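Protein-tyrosine-phosphatase (Shewanella sp., PDB 2Z72) removes phosphate from protein phosphotyrosine as a cold-active enzyme of the calcineurin-like phosphoesterase family, probably using its two zinc ions. Local coordinates at residues V73-D84 / V110-Q121. Numbering follows the deposited sequence. Where two conformers were deposited one is given.
Sequences VVALSDVHGQYD and VMTGDIFDRGHQ. With ZN (zinc ion), chain B; ZN (zinc ion), chain C.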
ATOM      1  N   VAL A  73       2.631 -12.925   9.649  1.00 11.11           N
ATOM      2  CA  VAL A  73       2.498 -11.881   8.613  1.00  9.81           C
ATOM      3  C   VAL A  73       1.066 -11.962   8.074  1.00 10.08           C
ATOM      4  O   VAL A  73       0.551 -13.062   7.857  1.00 11.60           O
ATOM      5  CB  VAL A  73       3.504 -12.107   7.466  1.00 10.31           C
ATOM      6  CG1 VAL A  73       3.398 -10.986   6.405  1.00 11.35           C
ATOM      7  CG2 VAL A  73       4.938 -12.150   7.963  1.00 12.74           C
ATOM      8  N   VAL A  74       0.469 -10.814   7.804  1.00  9.85           N
ATOM      9  CA  VAL A  74      -0.756 -10.722   7.025  1.00 10.25           C
ATOM     10  C   VAL A  74      -0.504  -9.838   5.823  1.00  9.60           C
ATOM     11  O   VAL A  74       0.194  -8.817   5.880  1.00 10.35           O
ATOM     12  CB  VAL A  74      -1.816 -10.189   8.012  0.55 11.19           C
ATOM     13  CG1 VAL A  74      -1.546  -8.756   8.478  0.55 12.31           C
ATOM     14  CG2 VAL A  74      -3.171 -10.231   7.355  0.55 10.47           C
ATOM     15  N   ALA A  75      -1.075 -10.217   4.672  1.00  9.38           N
ATOM     16  CA  ALA A  75      -0.892  -9.457   3.450  1.00  9.33           C
ATOM     17  C   ALA A  75      -2.224  -9.215   2.766  1.00  9.41           C
ATOM     18  O   ALA A  75      -3.122 -10.074   2.786  1.00 10.31           O
ATOM     19  CB  ALA A  75       0.048 -10.199   2.504  1.00 10.08           C
ATOM     20  N   LEU A  76      -2.325  -8.069   2.142  1.00  9.26           N
ATOM     21  CA  LEU A  76      -3.520  -7.630   1.418  1.00  8.99           C
ATOM     22  C   LEU A  76      -3.118  -6.493   0.514  1.00  9.17           C
ATOM     23  O   LEU A  76      -2.012  -5.975   0.583  1.00  9.47           O
ATOM     24  CB  LEU A  76      -4.699  -7.273   2.336  1.00  9.94           C
ATOM     25  CG  LEU A  76      -4.493  -6.001   3.205  1.00 10.42           C
ATOM     26  CD1 LEU A  76      -5.811  -5.644   3.884  1.00 13.50           C
ATOM     27  CD2 LEU A  76      -3.450  -6.161   4.287  1.00 13.26           C
ATOM     28  N   SER A  77      -4.010  -6.056  -0.384  1.00  9.35           N
ATOM     29  CA  SER A  77      -3.586  -5.126  -1.429  1.00  9.22           C
ATOM     30  C   SER A  77      -4.767  -4.505  -2.137  1.00  8.87           C
ATOM     31  O   SER A  77      -5.894  -4.953  -2.047  1.00  9.38           O
ATOM     32  CB  SER A  77      -2.832  -5.940  -2.479  1.00  9.68           C
ATOM     33  OG  SER A  77      -2.027  -5.117  -3.302  1.00 10.33           O
ATOM     34  N   ASP A  78      -4.486  -3.438  -2.870  1.00  8.69           N
ATOM     35  CA  ASP A  78      -5.402  -2.850  -3.852  1.00  8.53           C
ATOM     36  C   ASP A  78      -6.727  -2.442  -3.219  1.00  7.67           C
ATOM     37  O   ASP A  78      -7.819  -2.682  -3.723  1.00  9.68           O
ATOM     38  CB  ASP A  78      -5.616  -3.811  -5.031  1.00  8.89           C
ATOM     39  CG  ASP A  78      -4.338  -3.988  -5.843  1.00  8.59           C
ATOM     40  OD1 ASP A  78      -4.099  -3.259  -6.823  1.00  8.98           O
ATOM     41  OD2 ASP A  78      -3.517  -4.858  -5.437  1.00  9.50           O
ATOM     42  N   VAL A  79      -6.618  -1.733  -2.082  1.00  8.40           N
ATOM     43  CA  VAL A  79      -7.825  -1.207  -1.447  1.00  8.49           C
ATOM     44  C   VAL A  79      -8.533  -0.169  -2.334  1.00  7.92           C
ATOM     45  O   VAL A  79      -9.749  -0.083  -2.282  1.00  9.11           O
ATOM     46  CB  VAL A  79      -7.436  -0.664  -0.058  1.00  8.34           C
ATOM     47  CG1 VAL A  79      -8.552   0.125   0.584  1.00  9.70           C
ATOM     48  CG2 VAL A  79      -6.966  -1.782   0.860  1.00  9.15           C
ATOM     49  N   HIS A  80      -7.775   0.621  -3.092  1.00  8.26           N
ATOM     50  CA  HIS A  80      -8.385   1.532  -4.080  1.00  8.26           C
ATOM     51  C   HIS A  80      -9.488   2.362  -3.470  1.00  8.25           C
ATOM     52  O   HIS A  80     -10.634   2.412  -3.920  1.00  9.35           O
ATOM     53  CB  HIS A  80      -8.858   0.742  -5.317  1.00  9.06           C
ATOM     54  CG  HIS A  80      -7.689   0.391  -6.193  1.00  8.74           C
ATOM     55  ND1 HIS A  80      -6.861   1.328  -6.729  1.00  9.37           N
ATOM     56  CD2 HIS A  80      -7.237  -0.799  -6.671  1.00  9.31           C
ATOM     57  CE1 HIS A  80      -5.929   0.734  -7.455  1.00  8.90           C
ATOM     58  NE2 HIS A  80      -6.118  -0.597  -7.458  1.00  8.96           N
ATOM     59  N   GLY A  81      -9.196   2.989  -2.323  1.00  7.89           N
ATOM     60  CA  GLY A  81     -10.089   3.924  -1.707  1.00  7.86           C
ATOM     61  C   GLY A  81     -11.327   3.337  -1.057  1.00  8.69           C
ATOM     62  O   GLY A  81     -12.280   4.120  -0.804  1.00  9.66           O
ATOM     63  N   GLN A  82     -11.371   2.065  -0.780  1.00  8.74           N
ATOM     64  CA  GLN A  82     -12.529   1.409  -0.146  1.00  8.99           C
ATOM     65  C   GLN A  82     -12.245   1.179   1.342  1.00  8.82           C
ATOM     66  O   GLN A  82     -11.899   0.090   1.786  1.00  9.77           O
ATOM     67  CB  GLN A  82     -12.870   0.136  -0.878  1.00  9.65           C
ATOM     68  CG  GLN A  82     -13.282   0.372  -2.300  1.00 10.22           C
ATOM     69  CD  GLN A  82     -14.600   1.090  -2.483  1.00 11.00           C
ATOM     70  OE1 GLN A  82     -14.817   1.694  -3.584  1.00 14.24           O
ATOM     71  NE2 GLN A  82     -15.497   1.049  -1.556  1.00 10.35           N
ATOM     72  N   TYR A  83     -12.359   2.244   2.120  1.00  8.99           N
ATOM     73  CA  TYR A  83     -12.108   2.220   3.544  1.00  9.11           C
ATOM     74  C   TYR A  83     -13.039   1.304   4.302  1.00  9.15           C
ATOM     75  O   TYR A  83     -12.625   0.482   5.142  1.00  9.28           O
ATOM     76  CB  TYR A  83     -12.179   3.632   4.131  1.00  9.64           C
ATOM     77  CG  TYR A  83     -12.092   3.679   5.637  1.00  9.60           C
ATOM     78  CD1 TYR A  83     -13.150   4.008   6.429  1.00 11.62           C
ATOM     79  CD2 TYR A  83     -10.868   3.385   6.252  1.00 12.25           C
ATOM     80  CE1 TYR A  83     -13.069   4.068   7.801  1.00 12.87           C
ATOM     81  CE2 TYR A  83     -10.777   3.437   7.646  1.00 13.37           C
ATOM     82  CZ  TYR A  83     -11.856   3.766   8.404  1.00 14.01           C
ATOM     83  OH  TYR A  83     -11.693   3.794   9.786  1.00 16.66           O
ATOM     84  N   ASP A  84     -14.357   1.377   4.026  1.00  9.30           N
ATOM     85  CA  ASP A  84     -15.293   0.569   4.754  1.00  9.68           C
ATOM     86  C   ASP A  84     -14.981  -0.897   4.586  1.00  9.84           C
ATOM     87  O   ASP A  84     -15.062  -1.688   5.572  1.00 10.45           O
ATOM     88  CB  ASP A  84     -16.741   0.833   4.305  1.00  9.73           C
ATOM     89  CG  ASP A  84     -17.203   2.259   4.481  1.00 10.35           C
ATOM     90  OD1 ASP A  84     -16.685   2.966   5.374  1.00 13.05           O
ATOM     91  OD2 ASP A  84     -18.115   2.640   3.726  1.00 12.10           O
ATOM     92  N   VAL A 110       1.753  -6.597   5.414  1.00  8.36           N
ATOM     93  CA  VAL A 110       2.275  -6.109   4.153  1.00  7.80           C
ATOM     94  C   VAL A 110       1.055  -5.705   3.312  1.00  8.14           C
ATOM     95  O   VAL A 110       0.261  -6.558   2.933  1.00  9.85           O
ATOM     96  CB  VAL A 110       3.114  -7.121   3.381  1.00  8.15           C
ATOM     97  CG1 VAL A 110       3.757  -6.448   2.197  1.00  9.32           C
ATOM     98  CG2 VAL A 110       4.191  -7.744   4.291  1.00  9.34           C
ATOM     99  N   MET A 111       0.927  -4.420   3.066  1.00  7.90           N
ATOM    100  CA  MET A 111      -0.097  -3.938   2.125  1.00  7.74           C
ATOM    101  C   MET A 111       0.622  -3.599   0.837  1.00  7.69           C
ATOM    102  O   MET A 111       1.363  -2.624   0.766  1.00  7.98           O
ATOM    103  CB  MET A 111      -0.827  -2.710   2.716  1.00  8.35           C
ATOM    104  CG  MET A 111      -1.832  -2.146   1.695  1.00  8.52           C
ATOM    105  SD  MET A 111      -2.978  -0.941   2.397  1.00  9.23           S
ATOM    106  CE  MET A 111      -4.028  -1.991   3.383  1.00  9.63           C
ATOM    107  N   THR A 112       0.458  -4.449  -0.164  1.00  8.48           N
ATOM    108  CA  THR A 112       1.287  -4.388  -1.375  1.00  8.56           C
ATOM    109  C   THR A 112       0.789  -3.380  -2.401  1.00  8.21           C
ATOM    110  O   THR A 112       0.735  -3.703  -3.600  1.00 10.39           O
ATOM    111  CB  THR A 112       1.440  -5.779  -2.012  1.00  9.57           C
ATOM    112  OG1 THR A 112       0.185  -6.334  -2.301  1.00  9.87           O
ATOM    113  CG2 THR A 112       2.123  -6.765  -1.033  1.00 10.23           C
ATOM    114  N   GLY A 113       0.471  -2.158  -1.955  1.00  7.85           N
ATOM    115  CA  GLY A 113       0.191  -1.060  -2.879  1.00  8.84           C
ATOM    116  C   GLY A 113      -1.272  -0.821  -3.214  1.00  7.84           C
ATOM    117  O   GLY A 113      -2.182  -1.551  -2.844  1.00  8.27           O
ATOM    118  N   ASP A 114      -1.460   0.286  -3.914  1.00  8.02           N
ATOM    119  CA  ASP A 114      -2.741   0.688  -4.532  1.00  7.72           C
ATOM    120  C   ASP A 114      -3.828   0.984  -3.545  1.00  8.36           C
ATOM    121  O   ASP A 114      -4.976   0.555  -3.635  1.00  8.50           O
ATOM    122  CB  ASP A 114      -3.193  -0.311  -5.603  1.00  8.33           C
ATOM    123  CG  ASP A 114      -2.544  -0.095  -6.947  1.00  8.27           C
ATOM    124  OD1 ASP A 114      -3.071  -0.790  -7.938  1.00  9.18           O
ATOM    125  OD2 ASP A 114      -1.574   0.658  -7.064  1.00  8.88           O
ATOM    126  N   ILE A 115      -3.478   1.879  -2.581  1.00  8.17           N
ATOM    127  CA  ILE A 115      -4.463   2.610  -1.802  1.00  8.02           C
ATOM    128  C   ILE A 115      -5.217   3.602  -2.663  1.00  7.81           C
ATOM    129  O   ILE A 115      -6.433   3.743  -2.588  1.00  8.77           O
ATOM    130  CB  ILE A 115      -3.812   3.345  -0.621  1.00  7.75           C
ATOM    131  CG1 ILE A 115      -3.345   2.350   0.440  1.00  8.01           C
ATOM    132  CG2 ILE A 115      -4.768   4.391  -0.059  1.00  8.91           C
ATOM    133  CD1 ILE A 115      -2.545   2.938   1.570  1.00  8.76           C
ATOM    134  N   PHE A 116      -4.476   4.348  -3.488  1.00  8.52           N
ATOM    135  CA  PHE A 116      -5.081   5.397  -4.318  1.00  8.31           C
ATOM    136  C   PHE A 116      -5.960   4.827  -5.443  1.00  9.25           C
ATOM    137  O   PHE A 116      -5.772   3.716  -5.914  1.00  9.33           O
ATOM    138  CB  PHE A 116      -4.018   6.239  -4.963  1.00  8.30           C
ATOM    139  CG  PHE A 116      -3.309   7.192  -4.036  1.00  7.90           C
ATOM    140  CD1 PHE A 116      -2.118   6.858  -3.409  1.00  9.04           C
ATOM    141  CD2 PHE A 116      -3.851   8.437  -3.801  1.00  9.48           C
ATOM    142  CE1 PHE A 116      -1.502   7.757  -2.585  1.00 11.33           C
ATOM    143  CE2 PHE A 116      -3.228   9.315  -2.976  1.00  8.98           C
ATOM    144  CZ  PHE A 116      -2.052   9.004  -2.379  1.00 10.09           C
ATOM    145  N   ASP A 117      -6.881   5.693  -5.843  1.00  9.25           N
ATOM    146  CA  ASP A 117      -7.646   5.699  -7.088  1.00  9.62           C
ATOM    147  C   ASP A 117      -8.833   4.753  -7.052  1.00  9.48           C
ATOM    148  O   ASP A 117      -8.938   3.831  -6.247  1.00  9.70           O
ATOM    149  CB  ASP A 117      -6.713   5.418  -8.277  1.00  9.98           C
ATOM    150  CG  ASP A 117      -5.766   6.549  -8.593  1.00  9.64           C
ATOM    151  OD1 ASP A 117      -4.845   6.316  -9.435  1.00 10.24           O
ATOM    152  OD2 ASP A 117      -5.953   7.664  -8.046  1.00 10.40           O
ATOM    153  N   ARG A 118      -9.753   5.070  -7.963  1.00  9.95           N
ATOM    154  CA  ARG A 118     -11.050   4.458  -8.192  1.00 10.07           C
ATOM    155  C   ARG A 118     -12.042   4.802  -7.100  1.00 10.42           C
ATOM    156  O   ARG A 118     -13.152   5.278  -7.377  1.00 12.39           O
ATOM    157  CB  ARG A 118     -10.981   2.944  -8.451  0.50 11.49           C
ATOM    158  CG  ARG A 118     -12.374   2.450  -8.826  0.50  8.92           C
ATOM    159  CD  ARG A 118     -12.306   0.948  -9.163  0.50 12.82           C
ATOM    160  NE  ARG A 118     -13.675   0.418  -9.254  0.50 18.34           N
ATOM    161  CZ  ARG A 118     -14.005  -0.723  -9.837  0.50 22.00           C
ATOM    162  NH1 ARG A 118     -13.058  -1.467 -10.400  0.50 25.64           N
ATOM    163  NH2 ARG A 118     -15.293  -1.091  -9.848  0.50 28.72           N
ATOM    164  N   GLY A 119     -11.716   4.556  -5.848  1.00  9.66           N
ATOM    165  CA  GLY A 119     -12.668   4.702  -4.761  1.00  9.81           C
ATOM    166  C   GLY A 119     -12.747   6.095  -4.181  1.00  8.93           C
ATOM    167  O   GLY A 119     -12.002   6.993  -4.514  1.00  9.98           O
ATOM    168  N   HIS A 120     -13.724   6.236  -3.305  1.00  9.39           N
ATOM    169  CA  HIS A 120     -14.193   7.477  -2.743  1.00  8.87           C
ATOM    170  C   HIS A 120     -13.758   7.784  -1.336  1.00  8.26           C
ATOM    171  O   HIS A 120     -14.151   8.820  -0.801  1.00  8.88           O
ATOM    172  CB  HIS A 120     -15.744   7.526  -2.816  1.00 10.38           C
ATOM    173  CG  HIS A 120     -16.406   6.502  -1.977  1.00 10.89           C
ATOM    174  ND1 HIS A 120     -16.323   5.132  -2.120  1.00 13.19           N
ATOM    175  CD2 HIS A 120     -17.151   6.696  -0.873  1.00 13.10           C
ATOM    176  CE1 HIS A 120     -17.015   4.498  -1.167  1.00 15.47           C
ATOM    177  NE2 HIS A 120     -17.515   5.447  -0.399  1.00 15.31           N
ATOM    178  N   GLN A 121     -12.953   6.906  -0.734  1.00  8.38           N
ATOM    179  CA  GLN A 121     -12.512   7.050   0.645  1.00  8.30           C
ATOM    180  C   GLN A 121     -11.010   6.956   0.733  1.00  8.23           C
ATOM    181  O   GLN A 121     -10.423   6.373   1.667  1.00  8.64           O
ATOM    182  CB  GLN A 121     -13.134   5.996   1.578  0.54  9.29           C
ATOM    183  CG  GLN A 121     -14.659   5.885   1.528  0.54  9.20           C
ATOM    184  CD  GLN A 121     -15.173   4.806   2.478  0.54  7.59           C
ATOM    185  OE1 GLN A 121     -15.019   3.628   2.196  0.54  8.66           O
ATOM    186  NE2 GLN A 121     -15.693   5.257   3.601  0.54  9.10           N
TER
HETATM  187 ZN    ZN B 401      -4.859  -1.996  -8.157  1.00  9.88          ZN
HETATM  188 ZN    ZN C 402      -1.927  -1.957  -9.537  1.00  9.44          ZN
HETATM  189  O   HOH W   1      -4.089  -1.087  -0.775  1.00  9.36           O
HETATM  190  O   HOH W   2     -15.506   0.918   1.238  1.00 12.10           O
HETATM  191  O   HOH W   3     -16.682   3.943  -4.601  1.00 25.12           O
HETATM  192  O   HOH W   4     -18.881   4.807   2.104  1.00 20.36           O
HETATM  193  O   HOH W   5      -6.402  -3.382  -8.587  1.00 11.30           O
HETATM  194  O   HOH W   6      -3.832  -2.337  -9.810  1.00 11.73           O
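Asp78 and Asp114 run side by side and point the same way, their carboxylate planes 83° apart. Asp78 OD1 and Asp114 OD1 come within 2.9 Å because both bind the first zinc, which His80 NE2 also holds at 2.0 Å. Asp114 OD1 bridges to the second zinc, which Asn149, His207, His286 and a water shared by both zincs also bind, a dinuclear centre as in other calcineurin-like metallophosphoesterases. Asp114 OD2 accepts from His150 N. The His80 ring has Asp114 O over the centre of one face, 3.7 Å above the plane. Its ND1 donates to Phe116 O at 2.7 Å, somewhat out of the ring plane; with the zinc bond at NE2 this fixes the ring's rotation. Ser77 belongs to the second shell. Its OG lies opposite the backbone N (chi1 -161°), takes a bond from Thr112 OG1 at 2.7 Å, and donates to Asp78 OD2 from above the carboxylate plane. With an alanine here, Thr112 OG1 would probably lose this acceptor and Asp78 OD2 one donor, leaving it His286 N. Farther along, the Gln121 side chain crosses that of Asp84 at about a right angle. Its OE1 accepts from Asp84 N, while NE2 reaches Asp84 OD1 at 3.1 Å from above the carboxylate. The segments start in parallel strands 72-76 and 108-111 of a beta-alpha-beta unit. Met111 packs on Leu76, Val79 and helices 83-92 and 122-138; Tyr205 of strand 203-206 touches Ala75 and Val110 on the other face.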